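Local atomic coordinates of 3-hydroxyisobutyryl-CoA hydrolase (Mycobacterium thermoresistibile, PDB entry 4HDT), a protein that probably hydrolyses 3-hydroxyisobutyryl-CoA (3-hydroxy-2-methylpropanoyl-CoA) to the free hydroxy acid and coenzyme A, and has a crotonase-like fold. Residues Met112-Gly118 and Thr136-Glu142; Leu289-Arg294 and Pro344-Phe348; Trp229-Tyr234 and Ala245-His249; Ile267-Val271 and Asp334-Phe339. The contacts are given in a common frame with arbitrary orientation. Where two conformers were deposited one is given. Numbering follows the deposited sequence.

Contact 1: Met112-Gly118 and Thr136-Glu142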
# COMPACT_ATOMS: atom_id res chain seq x y z
N MET A 112 7.13 -5.73 8.27
CA MET A 112 7.27 -4.95 7.04
C MET A 112 8.74 -4.54 6.91
O MET A 112 9.13 -3.38 6.92
CB MET A 112 6.30 -3.75 7.12
CG MET A 112 4.84 -4.16 6.95
SD MET A 112 3.69 -2.78 6.80
CE MET A 112 3.74 -2.25 8.50
N ASP A 113 9.54 -5.57 6.69
CA ASP A 113 10.99 -5.50 6.51
C ASP A 113 11.29 -5.33 5.03
O ASP A 113 10.53 -5.74 4.16
CB ASP A 113 11.55 -6.81 7.02
CG ASP A 113 13.02 -6.93 6.84
OD1 ASP A 113 13.79 -6.04 7.16
OD2 ASP A 113 13.42 -8.01 6.36
N GLY A 114 12.37 -4.64 4.72
CA GLY A 114 12.80 -4.50 3.34
C GLY A 114 11.77 -3.85 2.41
O GLY A 114 11.03 -2.94 2.80
N ILE A 115 11.70 -4.33 1.20
CA ILE A 115 10.77 -3.78 0.21
C ILE A 115 9.32 -4.11 0.60
O ILE A 115 8.97 -5.27 0.74
CB ILE A 115 11.09 -4.34 -1.20
CG1 ILE A 115 12.46 -3.84 -1.67
CG2 ILE A 115 10.02 -3.95 -2.20
CD1 ILE A 115 13.00 -4.57 -2.89
N VAL A 116 8.48 -3.09 0.75
CA VAL A 116 7.08 -3.26 1.10
C VAL A 116 6.30 -2.22 0.28
O VAL A 116 6.30 -1.01 0.58
CB VAL A 116 6.84 -3.00 2.61
CG1 VAL A 116 5.38 -3.27 2.94
CG2 VAL A 116 7.73 -3.85 3.53
N MET A 117 5.65 -2.62 -0.80
CA MET A 117 5.05 -1.65 -1.73
C MET A 117 3.68 -2.15 -2.21
O MET A 117 3.49 -3.33 -2.37
CB MET A 117 5.98 -1.34 -2.92
CG MET A 117 7.26 -0.54 -2.60
SD MET A 117 8.05 0.03 -4.12
CE MET A 117 8.55 -1.55 -4.76
N GLY A 118 2.76 -1.19 -2.42
CA GLY A 118 1.45 -1.46 -3.01
C GLY A 118 0.72 -2.52 -2.23
O GLY A 118 0.46 -2.39 -1.04
N THR A 136 13.61 -1.24 5.74
CA THR A 136 12.32 -0.95 5.13
C THR A 136 12.40 0.13 4.04
O THR A 136 12.97 1.22 4.25
CB THR A 136 11.31 -0.55 6.23
OG1 THR A 136 11.18 -1.65 7.16
CG2 THR A 136 9.94 -0.14 5.63
N LYS A 137 11.86 -0.22 2.86
CA LYS A 137 11.67 0.70 1.73
C LYS A 137 10.22 0.55 1.34
O LYS A 137 9.84 -0.40 0.63
CB LYS A 137 12.66 0.39 0.59
CG LYS A 137 14.10 0.64 1.06
CD LYS A 137 15.13 0.50 -0.02
CE LYS A 137 16.54 0.75 0.52
NZ LYS A 137 17.07 -0.38 1.37
N MET A 138 9.40 1.49 1.83
CA MET A 138 7.94 1.40 1.69
C MET A 138 7.47 2.42 0.69
O MET A 138 7.98 3.53 0.63
CB MET A 138 7.26 1.61 3.05
CG MET A 138 5.75 1.33 3.07
SD MET A 138 4.99 1.41 4.71
CE MET A 138 5.75 0.09 5.59
N ALA A 139 6.49 2.05 -0.12
CA ALA A 139 5.98 2.99 -1.12
C ALA A 139 4.61 2.61 -1.59
O ALA A 139 4.19 1.44 -1.47
CB ALA A 139 6.92 3.08 -2.32
N MET A 140 3.89 3.62 -2.09
CA MET A 140 2.68 3.45 -2.90
C MET A 140 2.98 4.04 -4.28
O MET A 140 2.72 5.21 -4.56
CB MET A 140 1.47 4.11 -2.22
CG MET A 140 1.15 3.51 -0.84
SD MET A 140 0.67 1.78 -0.88
CE MET A 140 -0.89 1.84 -1.79
N PRO A 141 3.58 3.23 -5.16
CA PRO A 141 4.14 3.72 -6.44
C PRO A 141 3.21 3.63 -7.66
O PRO A 141 3.67 3.78 -8.82
CB PRO A 141 5.30 2.75 -6.61
CG PRO A 141 4.70 1.48 -6.18
CD PRO A 141 3.87 1.80 -4.98
N GLU A 142 1.93 3.49 -7.38
CA GLU A 142 0.91 3.19 -8.38
C GLU A 142 0.89 4.17 -9.55
O GLU A 142 0.70 3.81 -10.69
CB GLU A 142 -0.46 3.12 -7.69
CG GLU A 142 -0.65 1.84 -6.87
CD GLU A 142 -0.05 1.83 -5.48
OE1 GLU A 142 0.52 2.86 -5.02
OE2 GLU A 142 -0.24 0.80 -4.75
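Methionine-rich packing occupies both faces of this two-stranded parallel pairing. On one face Met138 CE lies 3.7 Å from Met112 SD and 4.3 Å from Val116 CG1, while the same methionine also touches Val121 of the helix 119-124 that follows the first strand. On the other face Met117 CG packs against Ala139 CB at 3.6 Å, and Met117 SD reaches Pro141 CG at 4.2 Å. Between these layers strands 115-117 and 137-139 run 4.7 Å apart at 7°. They form the small second sheet of the crotonase fold, beside the larger sheet that contains strands 108-112 and 129-132. Four backbone bonds hold the parallel register: Lys137 N to Gly114 O (2.8 Å), Val116 N to Lys137 O (3.0 Å), Ala139 N to Val116 O (3.1 Å) and Gly118 N to Ala139 O (3.1 Å). At the C-terminal end, Gly118 CA is 3.3 Å from Glu142 OE2, leaving little room for a side chain at this N-cap position. At the opposite end Thr136 OG1 donates to Met112 O (2.7 Å), tying down the turn before the first strand. There the carboxylate of Asp113 turns outward to hydrogen-bond His192, which binds zinc with Glu64.

Contact 2: Leu289-Arg294 and Pro344-Phe348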
# COMPACT_ATOMS: atom_id res chain seq x y z
N LEU A 289 -12.35 1.68 0.90
CA LEU A 289 -12.09 0.60 -0.07
C LEU A 289 -13.16 0.56 -1.15
O LEU A 289 -12.88 0.18 -2.26
CB LEU A 289 -12.02 -0.76 0.65
CG LEU A 289 -10.74 -0.92 1.50
CD1 LEU A 289 -10.87 -2.02 2.56
CD2 LEU A 289 -9.57 -1.19 0.62
N ARG A 290 -14.41 0.89 -0.81
CA ARG A 290 -15.46 0.92 -1.85
C ARG A 290 -15.14 1.94 -2.94
O ARG A 290 -15.39 1.70 -4.10
CB ARG A 290 -16.82 1.30 -1.27
CG ARG A 290 -17.45 0.31 -0.36
CD ARG A 290 -18.80 0.90 0.09
NE ARG A 290 -19.01 0.77 1.53
CZ ARG A 290 -19.56 -0.28 2.11
NH1 ARG A 290 -20.00 -1.34 1.39
NH2 ARG A 290 -19.66 -0.31 3.42
N GLN A 291 -14.61 3.10 -2.53
CA GLN A 291 -14.20 4.14 -3.45
C GLN A 291 -13.02 3.65 -4.27
O GLN A 291 -12.99 3.80 -5.50
CB GLN A 291 -13.84 5.41 -2.70
CG GLN A 291 -13.37 6.58 -3.55
CD GLN A 291 -13.34 7.85 -2.72
OE1 GLN A 291 -14.37 8.53 -2.59
NE2 GLN A 291 -12.22 8.12 -2.12
N GLU A 292 -12.05 3.07 -3.60
CA GLU A 292 -10.87 2.58 -4.29
C GLU A 292 -11.25 1.52 -5.33
O GLU A 292 -10.66 1.42 -6.40
CB GLU A 292 -9.87 1.98 -3.29
CG GLU A 292 -9.11 3.00 -2.44
CD GLU A 292 -8.19 2.38 -1.40
OE1 GLU A 292 -8.02 1.15 -1.41
OE2 GLU A 292 -7.62 3.13 -0.57
N TYR A 293 -12.25 0.71 -5.02
CA TYR A 293 -12.65 -0.34 -5.96
C TYR A 293 -13.25 0.28 -7.23
O TYR A 293 -12.95 -0.18 -8.33
CB TYR A 293 -13.67 -1.27 -5.29
CG TYR A 293 -14.12 -2.43 -6.13
CD1 TYR A 293 -13.25 -3.52 -6.36
CD2 TYR A 293 -15.39 -2.46 -6.67
CE1 TYR A 293 -13.64 -4.59 -7.12
CE2 TYR A 293 -15.78 -3.52 -7.44
CZ TYR A 293 -14.93 -4.58 -7.67
OH TYR A 293 -15.41 -5.61 -8.47
N ARG A 294 -14.09 1.31 -7.09
CA ARG A 294 -14.61 2.04 -8.27
C ARG A 294 -13.44 2.57 -9.11
O ARG A 294 -13.43 2.43 -10.33
CB ARG A 294 -15.51 3.21 -7.88
CG ARG A 294 -16.80 2.78 -7.19
CD ARG A 294 -17.58 3.98 -6.69
NE ARG A 294 -18.97 3.68 -6.40
CZ ARG A 294 -19.89 4.60 -6.05
NH1 ARG A 294 -19.54 5.88 -5.90
NH2 ARG A 294 -21.15 4.23 -5.83
N PRO A 344 -21.39 -5.30 -9.43
CA PRO A 344 -21.71 -4.97 -8.06
C PRO A 344 -20.67 -4.04 -7.47
O PRO A 344 -19.51 -4.05 -7.89
CB PRO A 344 -21.64 -6.33 -7.35
CG PRO A 344 -20.61 -7.07 -8.09
CD PRO A 344 -20.88 -6.68 -9.54
N GLU A 345 -21.10 -3.24 -6.51
CA GLU A 345 -20.18 -2.50 -5.68
C GLU A 345 -19.43 -3.48 -4.77
O GLU A 345 -19.86 -4.63 -4.56
CB GLU A 345 -20.94 -1.49 -4.82
CG GLU A 345 -21.76 -0.47 -5.59
CD GLU A 345 -20.99 0.73 -6.12
OE1 GLU A 345 -19.78 0.85 -5.92
OE2 GLU A 345 -21.61 1.59 -6.76
N LEU A 346 -18.31 -3.04 -4.20
CA LEU A 346 -17.56 -3.86 -3.25
C LEU A 346 -18.45 -3.97 -1.99
O LEU A 346 -18.97 -2.95 -1.50
CB LEU A 346 -16.21 -3.20 -2.94
CG LEU A 346 -15.38 -3.87 -1.86
CD1 LEU A 346 -14.92 -5.23 -2.32
CD2 LEU A 346 -14.17 -3.06 -1.45
N THR A 347 -18.65 -5.19 -1.52
CA THR A 347 -19.40 -5.46 -0.28
C THR A 347 -18.58 -6.36 0.65
O THR A 347 -17.64 -7.04 0.23
CB THR A 347 -20.76 -6.12 -0.58
OG1 THR A 347 -20.55 -7.33 -1.34
CG2 THR A 347 -21.60 -5.17 -1.36
N PHE A 348 -18.92 -6.31 1.95
CA PHE A 348 -18.10 -6.95 2.99
C PHE A 348 -18.83 -7.97 3.84
O PHE A 348 -18.40 -8.31 4.93
CB PHE A 348 -17.53 -5.87 3.90
CG PHE A 348 -16.67 -4.91 3.16
CD1 PHE A 348 -17.24 -3.79 2.57
CD2 PHE A 348 -15.31 -5.10 3.06
CE1 PHE A 348 -16.47 -2.89 1.87
CE2 PHE A 348 -14.54 -4.20 2.38
CZ PHE A 348 -15.11 -3.09 1.77
O HOH W 1 -17.44 -0.29 -4.87
O HOH W 2 -17.86 -4.93 -9.98
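Arg294 and Glu345 form a two-pronged salt bridge in which Arg294 NE meets Glu345 OE1 at 3.0 Å and Arg294 NH2 meets Glu345 OE2 at 2.8 Å. Water 1 extends this network: it donates to Glu345 OE1 (2.8 Å) and to the helical carbonyl Arg290 O (3.0 Å), and accepts from Leu346 N (3.0 Å), so it satisfies backbone groups of both segments. A second water links Tyr293 OH (3.0 Å) with Pro344 O (2.8 Å). Arg290 has its main partner in Asp287, a salt bridge within the same helix; its NH1 makes a weak bond to Leu346 O (3.5 Å). Beneath the polar groups, Leu346 CD2 packs on Leu289 CB (3.8 Å) and Leu346 CB on Tyr293 CD2 (3.9 Å), while Phe348 CZ lies 4.0 Å from Leu289 CB. Leu289 and Phe348 both also touch Ala99 of helix 85-103. The C-terminal tail, without regular structure, is thus fixed on helix 285-299 by largely buried leucine and aromatic side chains together with charge pairing and bridging water.

Contact 3: Trp229-Tyr234 and Ala245-His249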
# COMPACT_ATOMS: atom_id res chain seq x y z
N TRP A 229 8.33 22.19 3.58
CA TRP A 229 8.13 22.49 2.14
C TRP A 229 7.07 21.59 1.50
O TRP A 229 6.39 21.99 0.55
CB TRP A 229 9.44 22.46 1.32
CG TRP A 229 10.19 21.14 1.24
CD1 TRP A 229 11.27 20.79 1.98
CD2 TRP A 229 9.91 20.03 0.39
NE1 TRP A 229 11.69 19.55 1.66
CE2 TRP A 229 10.88 19.05 0.67
CE3 TRP A 229 8.97 19.77 -0.61
CZ2 TRP A 229 10.92 17.83 0.01
CZ3 TRP A 229 9.01 18.57 -1.25
CH2 TRP A 229 9.98 17.61 -0.95
N ILE A 230 6.90 20.39 2.04
CA ILE A 230 5.78 19.54 1.62
C ILE A 230 4.45 20.24 1.92
O ILE A 230 3.63 20.40 1.04
CB ILE A 230 5.88 18.14 2.27
CG1 ILE A 230 7.05 17.37 1.65
CG2 ILE A 230 4.60 17.35 2.02
CD1 ILE A 230 7.48 16.11 2.40
N ASP A 231 4.27 20.69 3.16
CA ASP A 231 3.02 21.36 3.53
C ASP A 231 2.84 22.68 2.75
O ASP A 231 1.72 23.04 2.40
CB ASP A 231 3.00 21.65 5.02
CG ASP A 231 2.75 20.42 5.85
OD1 ASP A 231 2.65 19.29 5.30
OD2 ASP A 231 2.63 20.59 7.09
N GLU A 232 3.94 23.37 2.46
CA GLU A 232 3.93 24.59 1.67
C GLU A 232 3.42 24.34 0.26
O GLU A 232 2.67 25.13 -0.28
CB GLU A 232 5.36 25.15 1.56
CG GLU A 232 5.59 26.36 0.64
CD GLU A 232 7.06 26.74 0.50
OE1 GLU A 232 7.89 26.09 1.19
OE2 GLU A 232 7.39 27.70 -0.25
N CYS A 233 3.90 23.28 -0.35
CA CYS A 233 3.76 23.11 -1.78
C CYS A 233 2.60 22.23 -2.16
O CYS A 233 2.07 22.37 -3.28
CB CYS A 233 5.06 22.56 -2.39
SG CYS A 233 6.44 23.73 -2.26
N TYR A 234 2.19 21.32 -1.29
CA TYR A 234 1.13 20.38 -1.65
C TYR A 234 -0.28 20.85 -1.27
O TYR A 234 -1.21 20.07 -1.30
CB TYR A 234 1.43 18.98 -1.07
CG TYR A 234 2.52 18.18 -1.79
CD1 TYR A 234 3.86 18.32 -1.46
CD2 TYR A 234 2.18 17.27 -2.76
CE1 TYR A 234 4.84 17.56 -2.09
CE2 TYR A 234 3.14 16.51 -3.41
CZ TYR A 234 4.46 16.63 -3.08
OH TYR A 234 5.43 15.88 -3.66
N ALA A 245 4.42 25.00 -7.49
CA ALA A 245 4.88 25.44 -6.19
C ALA A 245 6.20 24.78 -5.81
O ALA A 245 7.10 25.43 -5.28
CB ALA A 245 3.83 25.12 -5.14
N LEU A 246 6.32 23.47 -6.07
CA LEU A 246 7.57 22.77 -5.78
C LEU A 246 8.71 23.42 -6.59
O LEU A 246 9.80 23.63 -6.07
CB LEU A 246 7.47 21.27 -6.14
CG LEU A 246 6.58 20.43 -5.25
CD1 LEU A 246 6.20 19.10 -5.92
CD2 LEU A 246 7.23 20.22 -3.88
N ARG A 247 8.44 23.78 -7.84
CA ARG A 247 9.50 24.40 -8.64
C ARG A 247 9.82 25.78 -8.15
O ARG A 247 11.00 26.15 -8.08
CB ARG A 247 9.17 24.40 -10.13
CG ARG A 247 9.10 22.97 -10.65
CD ARG A 247 9.58 22.82 -12.05
NE ARG A 247 9.53 21.45 -12.55
CZ ARG A 247 10.40 20.48 -12.25
NH1 ARG A 247 11.40 20.65 -11.40
NH2 ARG A 247 10.24 19.29 -12.81
N ALA A 248 8.79 26.53 -7.79
CA ALA A 248 9.00 27.88 -7.32
C ALA A 248 9.77 27.94 -5.99
O ALA A 248 10.51 28.93 -5.78
CB ALA A 248 7.71 28.68 -7.22
N HIS A 249 9.61 26.94 -5.11
CA HIS A 249 10.32 26.90 -3.83
C HIS A 249 11.82 26.89 -4.01
O HIS A 249 12.56 27.43 -3.17
CB HIS A 249 9.79 25.77 -2.92
CG HIS A 249 10.56 25.57 -1.64
ND1 HIS A 249 10.48 26.43 -0.57
CD2 HIS A 249 11.30 24.53 -1.23
CE1 HIS A 249 11.18 25.94 0.44
NE2 HIS A 249 11.71 24.79 0.05
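Two consecutive helices, 227-233 and 239-249, joined by a short connection, pack here as a splayed helical hairpin. The axes of their short segments come within 9.7 Å and cross at 128°, so the chain reverses without the helices lying fully antiparallel. Along the second helix, Ala245 comes first, where the backbones are closest: its CA is 5.1 Å from that of Cys233, and its CB sits 4.0 Å from Cys233 CB. Such an approach is possible because both side chains are small. Leu246 follows, and its CD2 methyl packs among Cys233 and Trp229 of the first helix and Tyr234, just past its end: it lies 3.5 Å from Cys233 CB, 3.6 Å from Trp229 CZ3 at the indole edge, and 4.0 Å from Tyr234 CE1. Tyr234 continues beyond the pair, with its hydroxyl hydrogen-bonded to His167 of helix 164-171, whereas Trp229 NE1 bonds Gln226 and its ring touches Ala253 and Ala254 of helix 252-261. One turn after Ala245, His249 closes the contact, its CB 4.0 Å from Cys233 SG. Its ring is nearly parallel to the five-membered ring of Trp229 (25°) but slid away, with centroids 5.6 Å apart. His249 ND1 donates a weak bond to Glu232 OE2 (3.4 Å), and the face of the imidazole lies against Trp229 CB, 3.5 Å from His249 NE2.

Contact 4: Ile267-Val271 and Asp334-Phe339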
# COMPACT_ATOMS: atom_id res chain seq x y z
N ILE A 267 -3.32 11.39 -15.77
CA ILE A 267 -4.64 11.03 -15.29
C ILE A 267 -4.53 10.32 -13.93
O ILE A 267 -5.28 10.65 -13.01
CB ILE A 267 -5.47 10.22 -16.31
CG1 ILE A 267 -6.92 10.06 -15.85
CG2 ILE A 267 -4.83 8.86 -16.57
CD1 ILE A 267 -7.67 11.35 -15.64
N ALA A 268 -3.56 9.44 -13.77
CA ALA A 268 -3.40 8.75 -12.47
C ALA A 268 -3.07 9.73 -11.32
O ALA A 268 -3.61 9.62 -10.24
CB ALA A 268 -2.37 7.65 -12.56
N LEU A 269 -2.20 10.69 -11.60
CA LEU A 269 -1.85 11.74 -10.63
C LEU A 269 -3.10 12.48 -10.22
O LEU A 269 -3.32 12.69 -9.02
CB LEU A 269 -0.87 12.76 -11.22
CG LEU A 269 0.58 12.27 -11.32
CD1 LEU A 269 1.35 13.17 -12.30
CD2 LEU A 269 1.25 12.12 -9.95
N SER A 270 -3.91 12.85 -11.20
CA SER A 270 -5.11 13.67 -10.97
C SER A 270 -6.14 12.89 -10.15
O SER A 270 -6.78 13.43 -9.25
CB SER A 270 -5.70 14.13 -12.29
OG SER A 270 -4.74 14.83 -13.07
N VAL A 271 -6.30 11.63 -10.48
CA VAL A 271 -7.27 10.80 -9.77
C VAL A 271 -6.75 10.52 -8.35
O VAL A 271 -7.53 10.46 -7.39
CB VAL A 271 -7.59 9.53 -10.54
CG1 VAL A 271 -8.52 8.64 -9.74
CG2 VAL A 271 -8.22 9.84 -11.91
N ASP A 334 -12.95 13.79 -16.88
CA ASP A 334 -12.01 12.67 -16.98
C ASP A 334 -11.74 12.07 -15.58
O ASP A 334 -11.73 10.85 -15.41
CB ASP A 334 -10.66 13.08 -17.58
CG ASP A 334 -10.72 13.41 -19.07
OD1 ASP A 334 -11.62 12.94 -19.80
OD2 ASP A 334 -9.82 14.16 -19.51
N VAL A 335 -11.48 12.95 -14.61
CA VAL A 335 -11.24 12.52 -13.21
C VAL A 335 -12.51 11.93 -12.61
O VAL A 335 -12.50 10.83 -12.04
CB VAL A 335 -10.75 13.70 -12.33
CG1 VAL A 335 -10.71 13.32 -10.85
CG2 VAL A 335 -9.40 14.19 -12.82
N GLU A 336 -13.63 12.64 -12.79
CA GLU A 336 -14.89 12.18 -12.23
C GLU A 336 -15.28 10.80 -12.72
O GLU A 336 -15.90 10.02 -11.97
CB GLU A 336 -16.00 13.21 -12.50
CG GLU A 336 -17.40 12.81 -12.09
CD GLU A 336 -17.58 12.57 -10.59
OE1 GLU A 336 -16.80 13.08 -9.77
OE2 GLU A 336 -18.55 11.86 -10.24
N ALA A 337 -14.91 10.46 -13.95
CA ALA A 337 -15.23 9.13 -14.52
C ALA A 337 -14.68 7.96 -13.69
O ALA A 337 -15.25 6.89 -13.68
CB ALA A 337 -14.71 9.04 -15.94
N TYR A 338 -13.59 8.17 -12.96
CA TYR A 338 -13.00 7.10 -12.16
C TYR A 338 -13.79 6.78 -10.91
O TYR A 338 -13.61 5.73 -10.31
CB TYR A 338 -11.57 7.41 -11.79
CG TYR A 338 -10.56 7.18 -12.89
CD1 TYR A 338 -10.46 8.05 -13.97
CD2 TYR A 338 -9.64 6.15 -12.79
CE1 TYR A 338 -9.50 7.85 -14.97
CE2 TYR A 338 -8.66 5.96 -13.75
CZ TYR A 338 -8.59 6.81 -14.84
OH TYR A 338 -7.60 6.61 -15.77
N PHE A 339 -14.72 7.66 -10.53
CA PHE A 339 -15.49 7.52 -9.31
C PHE A 339 -16.91 7.07 -9.58
O PHE A 339 -17.72 7.02 -8.67
CB PHE A 339 -15.46 8.85 -8.53
CG PHE A 339 -14.09 9.23 -8.08
CD1 PHE A 339 -13.60 8.74 -6.89
CD2 PHE A 339 -13.27 10.05 -8.85
CE1 PHE A 339 -12.30 9.04 -6.49
CE2 PHE A 339 -11.99 10.37 -8.44
CZ PHE A 339 -11.50 9.86 -7.27
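Both segments are wound into helical turns, and their backbones approach most closely where Val271 CA and Val335 CA stand 5.5 Å apart. In the first, Val271 N bonds Ile267 O at 2.9 Å in the regular α-helical pattern; in the second, Tyr338 N to Val335 O and Phe339 N to Glu336 O, both 3.0 Å, span three residues and keep the chain tightly turned. No hydrogen bond crosses the interface, which is held by apolar packing. Val271 CG2 sits over the face of the Tyr338 ring, 3.7 Å from its centroid, in a CH-pi contact. The same ring receives Ile267, with CG1 3.5 Å from Tyr338 CE1. Val335 CG2 fits against Ser270 CB at 3.7 Å, and Phe339 CZ reaches Val271 CG1 at 4.1 Å. Phe339 also makes a cation-pi contact with Arg278, farther along helix 266-279. Helix 285-299 completes the cluster: its Val295 touches both Val271 and Phe339, and its Ala298 touches Tyr338, so the segment 334-339 packs against two successive helices, 266-279 and 285-299.

In the fold
Contact 1 lies deepest, about 7 Å from the chain centre, and is the one pairing of strands; backbone hydrogen bonds give it its register. The other three each include a helix, lie farther out and are held mainly by side chains, with water-bridged backbone groups in contact 2. Contacts 2 and 4 adjoin, with centres 16 Å apart: their segments alternate along the chain, and the successive helices 266-279 and 285-299 receive consecutive parts of the C-terminal region. Gln291 CG meets Phe339 CE1 at 4.0 Å between them. Their chemistry differs, contact 4 being apolar and contact 2 adding a salt bridge and waters. Contact 3, about 24 Å from the chain centre, is a peripheral pairing of helices close in sequence.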